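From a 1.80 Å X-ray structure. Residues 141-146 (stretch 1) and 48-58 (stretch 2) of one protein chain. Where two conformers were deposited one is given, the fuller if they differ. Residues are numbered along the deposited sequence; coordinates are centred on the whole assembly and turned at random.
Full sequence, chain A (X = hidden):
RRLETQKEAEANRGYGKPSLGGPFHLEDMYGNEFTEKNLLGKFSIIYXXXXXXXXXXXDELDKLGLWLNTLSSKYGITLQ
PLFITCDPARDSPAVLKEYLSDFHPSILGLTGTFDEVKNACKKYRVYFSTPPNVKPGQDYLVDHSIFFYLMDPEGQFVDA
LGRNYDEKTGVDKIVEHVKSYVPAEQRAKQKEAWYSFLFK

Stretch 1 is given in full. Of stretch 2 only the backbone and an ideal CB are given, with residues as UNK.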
# COMPACT_ATOMS: atom_id res chain seq x y z
N LEU A 141 10.67 -7.54 11.05
CA LEU A 141 9.55 -6.86 10.42
C LEU A 141 9.67 -5.34 10.29
O LEU A 141 9.34 -4.78 9.23
CB LEU A 141 8.27 -7.24 11.17
CG LEU A 141 7.97 -8.75 11.28
CD1 LEU A 141 8.19 -9.40 9.91
CD2 LEU A 141 8.86 -9.43 12.32
N VAL A 142 10.15 -4.67 11.33
CA VAL A 142 10.28 -3.21 11.28
C VAL A 142 11.30 -2.73 10.25
O VAL A 142 11.05 -1.78 9.52
CB VAL A 142 10.66 -2.63 12.67
CG1 VAL A 142 11.00 -1.16 12.56
CG2 VAL A 142 9.53 -2.85 13.66
N ASP A 143 12.45 -3.40 10.20
CA ASP A 143 13.52 -3.05 9.28
C ASP A 143 13.16 -3.25 7.80
O ASP A 143 13.80 -2.67 6.93
CB ASP A 143 14.78 -3.86 9.60
CG ASP A 143 15.35 -3.54 10.97
OD1 ASP A 143 16.34 -4.19 11.37
OD2 ASP A 143 14.83 -2.62 11.65
N HIS A 144 12.16 -4.08 7.53
CA HIS A 144 11.76 -4.34 6.14
C HIS A 144 10.41 -3.76 5.73
O HIS A 144 9.96 -3.98 4.60
CB HIS A 144 11.82 -5.84 5.86
CG HIS A 144 13.21 -6.40 5.84
ND1 HIS A 144 13.95 -6.58 6.98
CD2 HIS A 144 14.00 -6.76 4.80
CE1 HIS A 144 15.15 -7.04 6.65
NE2 HIS A 144 15.21 -7.16 5.34
N SER A 145 9.77 -3.02 6.63
CA SER A 145 8.48 -2.38 6.32
C SER A 145 8.88 -0.98 5.87
O SER A 145 8.47 0.02 6.47
CB SER A 145 7.60 -2.29 7.57
OG SER A 145 7.30 -3.58 8.08
N ILE A 146 9.69 -0.92 4.81
CA ILE A 146 10.20 0.36 4.33
C ILE A 146 9.87 0.79 2.90
O ILE A 146 10.21 1.91 2.52
CB ILE A 146 11.73 0.41 4.50
CG1 ILE A 146 12.36 -0.78 3.77
CG2 ILE A 146 12.09 0.38 5.98
CD1 ILE A 146 13.87 -0.84 3.86
N UNK A 48 3.39 -2.43 3.44
CA UNK A 48 3.33 -3.56 4.37
C UNK A 48 3.89 -3.09 5.72
O UNK A 48 4.95 -2.47 5.77
CB UNK A 48 4.11 -4.76 3.84
N UNK A 49 3.18 -3.38 6.80
CA UNK A 49 3.64 -3.00 8.13
C UNK A 49 2.74 -3.66 9.16
O UNK A 49 2.07 -4.65 8.84
CB UNK A 49 3.65 -1.48 8.30
N UNK A 50 2.73 -3.15 10.38
CA UNK A 50 1.85 -3.71 11.42
C UNK A 50 1.54 -2.64 12.46
O UNK A 50 2.34 -1.74 12.69
CB UNK A 50 2.49 -4.93 12.09
N UNK A 51 0.35 -2.72 13.06
CA UNK A 51 -0.08 -1.72 14.02
C UNK A 51 0.81 -1.53 15.24
O UNK A 51 0.87 -0.43 15.78
CB UNK A 51 -1.49 -2.08 14.50
N UNK A 52 1.51 -2.58 15.66
CA UNK A 52 2.38 -2.46 16.83
C UNK A 52 3.82 -2.07 16.48
O UNK A 52 4.72 -2.22 17.30
CB UNK A 52 2.39 -3.78 17.60
N UNK A 53 4.02 -1.57 15.26
CA UNK A 53 5.35 -1.15 14.82
C UNK A 53 5.70 0.21 15.41
O UNK A 53 4.93 1.16 15.31
CB UNK A 53 5.42 -1.10 13.29
N UNK A 54 6.87 0.31 16.05
CA UNK A 54 7.26 1.60 16.63
C UNK A 54 8.03 2.49 15.66
O UNK A 54 8.98 2.04 15.01
CB UNK A 54 8.11 1.37 17.88
N UNK A 55 7.60 3.74 15.54
CA UNK A 55 8.27 4.73 14.69
C UNK A 55 8.15 4.57 13.17
O UNK A 55 7.50 5.39 12.51
CB UNK A 55 9.76 4.73 15.04
N UNK A 56 8.78 3.54 12.62
CA UNK A 56 8.77 3.32 11.17
C UNK A 56 7.40 3.35 10.50
O UNK A 56 7.14 4.20 9.64
CB UNK A 56 9.42 1.97 10.87
N UNK A 57 6.57 2.54 10.84
CA UNK A 57 5.29 2.43 10.16
C UNK A 57 4.45 3.69 10.36
O UNK A 57 3.85 4.20 9.37
CB UNK A 57 4.53 1.20 10.66
N UNK A 58 4.30 4.28 11.58
CA UNK A 58 3.58 5.55 11.72
C UNK A 58 4.17 6.65 10.85
O UNK A 58 3.44 7.42 10.23
CB UNK A 58 3.59 6.00 13.18

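Position 48 lies in a strand, and its CA-to-CB bond runs sideways to stretch 1. The ideal CB is 5.4 Å from S145 OG, so many residues would suit. Its carbonyl O is 3.2 Å from S145 CB. The residue is F48, and its ring leads away from stretch 1.

Position 49 has phi/psi of -170/-160, an extended pair that glycine adopts readily. An ideal CB would sit 4.1 Å from S145 CB, so a small side chain is not excluded. The residue is G49. Its CA is 3.7 Å from S145 OG, a hydroxyl already spent on a hydrogen bond to L141 O, 2.6 Å from S145 OG.

Position 50 points its CB toward stretch 1, but no atom of that stretch lies within 5.5 Å of it. A long side chain is needed to reach the apolar atoms of L141 and V142; Leu, Met or an aromatic would do. The residue is F50, chi1 p. V142 CG2 meets the ring at its edge, 3.7 Å from F50 CZ, and L141 CB is 3.7 Å from F50 CE2.

Positions 51 and 52, mid-turn and out of reach, suit polar residues. They are S51 and N52.

Position 53 closes the type I turn, its N bonded to the O of F50 at 3.1 Å. CB points toward stretch 1, 4.5 Å from V142 CG2. A small or medium apolar residue would fit. The residue is C53, chi1 t; its SG lies 3.7 Å from V142 CG2. The backbone N of 57 donates a hydrogen bond to C53 SG, 3.5 Å away.

Position 54 has phi -90 and a sideways CB with open space about it. Many residues would serve, proline among them. P54 brings its CD to 3.9 Å from V142 CG2.

Position 55 precedes a helix, with a positive phi of 71. Gly, Asn or Asp would be reasonable. The residue is D55; its side chain makes no capping bond.

Position 56 points toward stretch 1, its ideal CB 3.9 Å from V142 CG1. The valine methyl favours an aliphatic partner: Val, Leu, Ile or Met. The residue is I56. Its CD1 lies 3.5 Å from V142 CG1, and its CG2 is 3.4 Å from S145 O.

Position 57 is helical and sideways, so several residues are possible. C57 places SG 4.1 Å from S145 CB.

Position 58 is out of reach; its phi of -56 permits proline. It is P58.

Stretch 2 (48-58) FGFSNCPDICP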
# COMPACT_ATOMS: atom_id res chain seq x y z
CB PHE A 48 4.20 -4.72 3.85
CG PHE A 48 3.58 -5.49 2.73
CD1 PHE A 48 2.88 -6.67 2.98
CD2 PHE A 48 3.70 -5.05 1.41
CE1 PHE A 48 2.30 -7.41 1.93
CE2 PHE A 48 3.13 -5.77 0.36
CZ PHE A 48 2.43 -6.96 0.62
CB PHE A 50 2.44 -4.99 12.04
CG PHE A 50 3.78 -4.81 12.70
CD1 PHE A 50 3.91 -4.90 14.08
CD2 PHE A 50 4.92 -4.60 11.94
CE1 PHE A 50 5.16 -4.79 14.70
CE2 PHE A 50 6.18 -4.49 12.54
CZ PHE A 50 6.29 -4.58 13.92
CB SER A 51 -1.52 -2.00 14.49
OG SER A 51 -1.59 -3.14 15.33
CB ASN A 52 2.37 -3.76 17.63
CG ASN A 52 1.07 -3.97 18.38
OD1 ASN A 52 0.16 -4.66 17.90
ND2 ASN A 52 0.96 -3.36 19.55
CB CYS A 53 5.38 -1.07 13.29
SG CYS A 53 6.93 -0.41 12.62
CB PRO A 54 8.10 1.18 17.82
CG PRO A 54 8.84 -0.00 17.28
CD PRO A 54 7.77 -0.77 16.51
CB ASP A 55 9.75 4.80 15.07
CG ASP A 55 9.95 5.10 16.55
OD1 ASP A 55 11.10 4.98 17.03
OD2 ASP A 55 8.96 5.44 17.23
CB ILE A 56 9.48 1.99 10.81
CG1 ILE A 56 10.98 2.10 11.07
CG2 ILE A 56 9.25 1.65 9.34
CD1 ILE A 56 11.36 2.36 12.52
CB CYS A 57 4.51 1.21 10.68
SG CYS A 57 5.29 -0.38 10.31
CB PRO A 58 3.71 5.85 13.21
CG PRO A 58 3.76 4.48 13.83
CD PRO A 58 4.70 3.75 12.90
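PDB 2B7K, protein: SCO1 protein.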